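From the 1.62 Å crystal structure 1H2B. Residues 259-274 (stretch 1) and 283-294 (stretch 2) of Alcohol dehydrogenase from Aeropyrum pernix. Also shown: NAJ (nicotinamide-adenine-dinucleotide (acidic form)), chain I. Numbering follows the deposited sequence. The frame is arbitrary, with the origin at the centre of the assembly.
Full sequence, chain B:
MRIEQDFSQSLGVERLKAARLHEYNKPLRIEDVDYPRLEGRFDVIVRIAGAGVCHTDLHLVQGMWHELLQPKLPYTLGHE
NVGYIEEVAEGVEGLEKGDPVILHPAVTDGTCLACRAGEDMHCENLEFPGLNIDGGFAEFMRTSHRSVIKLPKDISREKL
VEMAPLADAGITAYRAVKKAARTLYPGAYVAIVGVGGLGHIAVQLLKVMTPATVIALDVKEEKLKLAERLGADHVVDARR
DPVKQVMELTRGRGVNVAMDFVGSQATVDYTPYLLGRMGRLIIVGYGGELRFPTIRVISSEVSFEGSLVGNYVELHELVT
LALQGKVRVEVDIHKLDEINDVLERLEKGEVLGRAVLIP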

# COMPACT_ATOMS: atom_id res chain seq x y z
N MET B 259 5.41 -5.81 -19.10
CA MET B 259 3.96 -5.82 -19.30
C MET B 259 3.71 -6.53 -20.61
O MET B 259 4.16 -6.07 -21.64
N ASP B 260 3.02 -7.69 -20.56
CA ASP B 260 2.79 -8.43 -21.80
C ASP B 260 1.42 -8.06 -22.34
O ASP B 260 0.40 -8.48 -21.77
N PHE B 261 1.42 -7.20 -23.38
CA PHE B 261 0.19 -6.82 -24.09
C PHE B 261 0.05 -7.57 -25.41
O PHE B 261 -0.54 -7.04 -26.37
N VAL B 262 0.59 -8.79 -25.45
CA VAL B 262 0.47 -9.67 -26.63
C VAL B 262 -0.22 -10.99 -26.23
O VAL B 262 -1.29 -11.36 -26.78
N GLY B 263 0.40 -11.71 -25.29
CA GLY B 263 -0.22 -12.91 -24.77
C GLY B 263 -0.00 -14.16 -25.60
O GLY B 263 -0.56 -15.20 -25.26
N SER B 264 0.80 -14.07 -26.66
CA SER B 264 1.10 -15.28 -27.45
C SER B 264 2.05 -16.21 -26.69
O SER B 264 2.72 -15.80 -25.72
N GLN B 265 2.13 -17.47 -27.13
CA GLN B 265 3.18 -18.30 -26.55
C GLN B 265 4.57 -17.70 -26.64
O GLN B 265 5.29 -17.76 -25.64
N ALA B 266 4.90 -17.06 -27.77
CA ALA B 266 6.21 -16.44 -27.94
C ALA B 266 6.45 -15.43 -26.82
O ALA B 266 7.51 -15.46 -26.16
N THR B 267 5.48 -14.56 -26.57
CA THR B 267 5.80 -13.53 -25.57
C THR B 267 5.74 -14.05 -24.16
O THR B 267 6.48 -13.62 -23.29
N VAL B 268 4.84 -14.98 -23.91
CA VAL B 268 4.71 -15.53 -22.55
C VAL B 268 5.99 -16.30 -22.20
O VAL B 268 6.37 -16.38 -21.04
N ASP B 269 6.66 -16.78 -23.22
CA ASP B 269 7.90 -17.49 -22.98
C ASP B 269 9.05 -16.59 -22.66
O ASP B 269 9.83 -16.91 -21.79
N TYR B 270 9.17 -15.45 -23.35
CA TYR B 270 10.34 -14.61 -23.08
C TYR B 270 10.15 -13.52 -22.01
O TYR B 270 11.14 -13.11 -21.36
N THR B 271 8.90 -13.07 -21.83
CA THR B 271 8.75 -11.92 -20.93
C THR B 271 9.18 -12.16 -19.48
O THR B 271 9.75 -11.28 -18.88
N PRO B 272 9.00 -13.35 -18.88
CA PRO B 272 9.50 -13.55 -17.50
C PRO B 272 11.00 -13.38 -17.43
O PRO B 272 11.49 -12.98 -16.39
N TYR B 273 11.74 -13.66 -18.54
CA TYR B 273 13.18 -13.61 -18.53
C TYR B 273 13.67 -12.17 -18.68
O TYR B 273 14.90 -11.94 -18.57
N LEU B 274 12.75 -11.21 -18.91
CA LEU B 274 13.13 -9.78 -18.89
C LEU B 274 13.30 -9.22 -17.48
O LEU B 274 13.92 -8.17 -17.27
N ILE B 283 0.63 -9.54 -16.68
CA ILE B 283 0.07 -10.30 -17.80
C ILE B 283 -1.31 -9.75 -18.17
O ILE B 283 -2.24 -9.78 -17.35
N VAL B 284 -1.39 -9.26 -19.41
CA VAL B 284 -2.61 -8.66 -19.92
C VAL B 284 -3.07 -9.44 -21.13
O VAL B 284 -4.23 -9.91 -21.20
N GLY B 285 -2.18 -9.59 -22.11
CA GLY B 285 -2.49 -10.49 -23.23
C GLY B 285 -2.67 -11.93 -22.76
O GLY B 285 -2.11 -12.35 -21.73
N TYR B 286 -3.38 -12.74 -23.56
CA TYR B 286 -3.58 -14.14 -23.18
C TYR B 286 -3.67 -15.00 -24.44
O TYR B 286 -3.80 -14.51 -25.55
N GLY B 287 -3.55 -16.31 -24.22
CA GLY B 287 -3.58 -17.32 -25.29
C GLY B 287 -2.51 -18.37 -25.06
O GLY B 287 -2.71 -19.56 -25.37
N GLY B 288 -1.40 -17.92 -24.49
CA GLY B 288 -0.20 -18.73 -24.26
C GLY B 288 -0.22 -19.35 -22.87
O GLY B 288 -1.03 -18.97 -22.02
N GLU B 289 0.62 -20.34 -22.64
CA GLU B 289 0.64 -20.95 -21.32
C GLU B 289 1.88 -20.46 -20.60
O GLU B 289 2.96 -20.52 -21.14
N LEU B 290 1.74 -19.96 -19.36
CA LEU B 290 2.93 -19.53 -18.61
C LEU B 290 3.71 -20.76 -18.19
O LEU B 290 3.08 -21.72 -17.75
N ARG B 291 5.05 -20.80 -18.36
CA ARG B 291 5.90 -21.93 -17.97
C ARG B 291 7.27 -21.43 -17.53
O ARG B 291 8.10 -20.98 -18.35
N PHE B 292 7.51 -21.47 -16.24
CA PHE B 292 8.71 -20.84 -15.72
C PHE B 292 9.18 -21.61 -14.50
O PHE B 292 8.35 -22.00 -13.68
N PRO B 293 10.47 -21.85 -14.32
CA PRO B 293 10.92 -22.64 -13.16
C PRO B 293 10.67 -21.92 -11.80
O PRO B 293 11.02 -20.73 -11.64
N THR B 294 10.08 -22.62 -10.84
CA THR B 294 9.94 -21.95 -9.52
C THR B 294 11.24 -21.57 -8.84
O THR B 294 11.26 -20.65 -8.04

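Packing of residues 259-274 against 283-294 in Aeropyrum pernix alcohol dehydrogenase, with bound NAJ. Apolar side chains fill much of the contact: Val 268 (chi1 t) points toward the second stretch and lays CG1 3.5 Å from Leu 290 CA and 4.1 Å from Leu 290 CB. Pro 272, also pointing in, sets its CG 4.1 Å from Leu 290 CD1 and its CB over the face of the Phe 292 ring, 3.9 Å from the centroid, a CH-pi contact. Phe 292 (chi1 t) turns its edge to the face of Tyr 273 (chi1 m), planes at 66°, with Tyr 273 CZ 3.5 Å from Phe 292 CE1. Near the start of the stretches, Phe 261 (chi1 m) starts away from the second stretch, yet its ring returns to bring CE2 3.7 Å from Val 284 CG2 (chi1 t). Two glycines let the backbones close up: Gly 263 and Gly 285 lie with CA atoms 3.7 Å apart, and a CB on either would clash with the opposing backbone. Among polar groups, the Gln 265 amide (t, p) reads the Glu 289 backbone like a strand neighbour, OE1 accepting from Glu 289 N at 2.7 Å and NE2 donating to Glu 289 O at 3.0 Å. NE2 of Gln 265 also donates to Asp 269 OD2 at 3.2 Å. Asp 260 (chi1 t), at the end of its strand, holds the following turn: OD1 accepts from Val 262 N (2.8 Å) and Gly 263 N (2.9 Å), while its O receives Gly 285 N at 2.8 Å. Water 1 joins Val 268 O and Asp 269 OD1 to Arg 291 N; water 3 lies 2.6 Å from Tyr 273 OH and donates to Arg 291 O. On the cofactor, NAJ O3D donates to Val 262 O (2.9 Å) and accepts from Tyr 286 N (3.2 Å); NAJ N1A and Tyr 270 OH are hydrogen-bonded at 2.8 Å.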

# COMPACT_ATOMS: atom_id res chain seq x y z
CB MET B 259 3.43 -4.37 -19.37
CG MET B 259 3.81 -3.56 -18.09
SD MET B 259 3.04 -1.98 -18.13
CE MET B 259 1.37 -2.39 -17.66
CB ASP B 260 2.84 -9.93 -21.50
CG ASP B 260 2.70 -10.76 -22.75
OD1 ASP B 260 2.30 -10.20 -23.79
OD2 ASP B 260 2.99 -11.97 -22.76
CB PHE B 261 0.20 -5.28 -24.34
CG PHE B 261 -0.03 -4.49 -23.12
CD1 PHE B 261 1.02 -3.84 -22.45
CD2 PHE B 261 -1.32 -4.31 -22.65
CE1 PHE B 261 0.76 -3.02 -21.31
CE2 PHE B 261 -1.59 -3.54 -21.48
CZ PHE B 261 -0.53 -2.85 -20.84
CB VAL B 262 1.85 -10.02 -27.19
CG1 VAL B 262 1.68 -10.82 -28.53
CG2 VAL B 262 2.68 -8.73 -27.44
CB SER B 264 1.76 -14.93 -28.78
OG SER B 264 3.03 -14.27 -28.56
CB GLN B 265 3.15 -19.71 -27.14
CG GLN B 265 3.89 -20.70 -26.29
CD GLN B 265 3.31 -20.81 -24.89
OE1 GLN B 265 2.15 -21.26 -24.72
NE2 GLN B 265 4.10 -20.42 -23.89
CB ALA B 266 6.31 -15.79 -29.29
CB THR B 267 4.85 -12.30 -25.66
OG1 THR B 267 3.49 -12.68 -25.45
CG2 THR B 267 4.97 -11.71 -27.02
CB VAL B 268 3.42 -16.39 -22.49
CG1 VAL B 268 3.31 -17.23 -21.21
CG2 VAL B 268 2.21 -15.48 -22.60
CB ASP B 269 8.23 -18.43 -24.06
CG ASP B 269 7.42 -19.73 -23.90
OD1 ASP B 269 7.08 -20.22 -22.75
OD2 ASP B 269 7.08 -20.25 -24.91
CB TYR B 270 10.95 -14.00 -24.38
CG TYR B 270 10.24 -12.84 -25.07
CD1 TYR B 270 10.27 -11.54 -24.53
CD2 TYR B 270 9.64 -13.03 -26.33
CE1 TYR B 270 9.67 -10.50 -25.18
CE2 TYR B 270 9.02 -11.98 -27.01
CZ TYR B 270 9.05 -10.72 -26.42
OH TYR B 270 8.48 -9.66 -27.08
CB THR B 271 7.36 -11.29 -20.99
OG1 THR B 271 6.34 -12.29 -20.81
CG2 THR B 271 7.12 -10.67 -22.40
CB PRO B 272 9.09 -14.99 -17.17
CG PRO B 272 7.93 -15.28 -18.12
CD PRO B 272 8.28 -14.52 -19.41
CB TYR B 273 13.73 -14.50 -19.66
CG TYR B 273 13.57 -15.96 -19.31
CD1 TYR B 273 12.46 -16.64 -19.73
CD2 TYR B 273 14.49 -16.60 -18.51
CE1 TYR B 273 12.28 -18.02 -19.40
CE2 TYR B 273 14.31 -17.97 -18.14
CZ TYR B 273 13.20 -18.63 -18.60
OH TYR B 273 13.03 -19.95 -18.25
CB LEU B 274 12.10 -8.91 -19.62
CG LEU B 274 11.77 -9.32 -21.07
CD1 LEU B 274 10.62 -8.49 -21.58
CD2 LEU B 274 13.04 -9.18 -21.91
CB ILE B 283 -0.01 -11.80 -17.42
CG1 ILE B 283 1.41 -12.31 -17.21
CG2 ILE B 283 -0.73 -12.62 -18.51
CD1 ILE B 283 1.46 -13.74 -16.58
CB VAL B 284 -2.42 -7.17 -20.31
CG1 VAL B 284 -3.75 -6.67 -20.86
CG2 VAL B 284 -1.97 -6.36 -19.10
CB TYR B 286 -4.82 -14.34 -22.27
CG TYR B 286 -6.07 -13.89 -22.93
CD1 TYR B 286 -6.77 -14.77 -23.73
CD2 TYR B 286 -6.50 -12.55 -22.87
CE1 TYR B 286 -7.91 -14.36 -24.42
CE2 TYR B 286 -7.63 -12.15 -23.54
CZ TYR B 286 -8.32 -13.07 -24.32
OH TYR B 286 -9.41 -12.67 -25.04
CB GLU B 289 0.64 -22.48 -21.43
CG GLU B 289 0.58 -23.13 -20.06
CD GLU B 289 -0.70 -23.92 -19.78
OE1 GLU B 289 -1.75 -23.68 -20.45
OE2 GLU B 289 -0.66 -24.79 -18.88
CB LEU B 290 2.44 -18.64 -17.43
CG LEU B 290 3.41 -18.06 -16.40
CD1 LEU B 290 4.35 -17.06 -17.04
CD2 LEU B 290 2.59 -17.35 -15.31
CB ARG B 291 6.14 -22.98 -19.05
CG ARG B 291 5.63 -22.67 -20.45
CD ARG B 291 5.27 -23.91 -21.27
NE ARG B 291 3.82 -24.13 -21.44
CZ ARG B 291 3.14 -25.13 -20.88
NH1 ARG B 291 3.76 -26.02 -20.12
NH2 ARG B 291 1.83 -25.27 -21.10
CB PHE B 292 8.39 -19.38 -15.35
CG PHE B 292 9.58 -18.52 -15.08
CD1 PHE B 292 10.40 -18.09 -16.12
CD2 PHE B 292 9.88 -18.08 -13.81
CE1 PHE B 292 11.50 -17.25 -15.90
CE2 PHE B 292 10.94 -17.22 -13.58
CZ PHE B 292 11.76 -16.80 -14.60
CB PRO B 293 12.44 -22.82 -13.39
CG PRO B 293 12.70 -22.36 -14.78
CD PRO B 293 11.59 -21.48 -15.22
CB THR B 294 9.03 -22.76 -8.56
OG1 THR B 294 9.56 -24.09 -8.41
CG2 THR B 294 7.58 -22.88 -9.09
PA NAJ I . -3.19 -6.29 -31.08
O1A NAJ I . -3.30 -7.38 -32.11
O2A NAJ I . -3.66 -4.87 -31.42
O5B NAJ I . -1.68 -6.05 -30.63
C5B NAJ I . -0.74 -7.12 -30.45
C4B NAJ I . 0.61 -6.48 -30.69
O4B NAJ I . 1.61 -7.45 -30.32
C3B NAJ I . 0.84 -6.04 -32.14
O3B NAJ I . 1.35 -4.70 -32.22
C2B NAJ I . 1.86 -7.10 -32.55
O2B NAJ I . 2.70 -6.70 -33.64
C1B NAJ I . 2.66 -7.36 -31.27
N9A NAJ I . 3.39 -8.63 -31.25
C8A NAJ I . 3.07 -9.87 -31.82
N7A NAJ I . 4.04 -10.77 -31.50
C5A NAJ I . 4.97 -10.12 -30.73
C6A NAJ I . 6.14 -10.52 -30.13
N6A NAJ I . 6.64 -11.76 -30.25
N1A NAJ I . 6.81 -9.61 -29.36
C2A NAJ I . 6.39 -8.30 -29.22
N3A NAJ I . 5.25 -7.92 -29.84
C4A NAJ I . 4.56 -8.82 -30.58
O3 NAJ I . -3.93 -6.85 -29.79
PN NAJ I . -4.76 -6.04 -28.66
O1N NAJ I . -6.15 -5.90 -29.07
O2N NAJ I . -3.99 -4.85 -28.24
O5D NAJ I . -4.79 -7.16 -27.51
C5D NAJ I . -3.55 -7.51 -26.89
C4D NAJ I . -3.75 -8.76 -26.05
O4D NAJ I . -4.51 -8.40 -24.89
C3D NAJ I . -4.57 -9.85 -26.74
O3D NAJ I . -4.16 -11.12 -26.20
C2D NAJ I . -6.00 -9.54 -26.28
O2D NAJ I . -6.90 -10.61 -26.36
C1D NAJ I . -5.68 -9.17 -24.82
N1N NAJ I . -6.69 -8.45 -24.05
C2N NAJ I . -6.65 -8.62 -22.70
C3N NAJ I . -7.53 -7.92 -21.89
C7N NAJ I . -7.51 -8.16 -20.41
O7N NAJ I . -8.46 -7.50 -19.72
N7N NAJ I . -6.61 -8.89 -19.75
C4N NAJ I . -8.48 -6.99 -22.42
C5N NAJ I . -8.35 -6.73 -23.81
C6N NAJ I . -7.50 -7.48 -24.61
O HOH W 1 6.44 -18.91 -20.20
O HOH W 2 9.12 -18.77 -19.63
O HOH W 3 10.79 -21.06 -19.05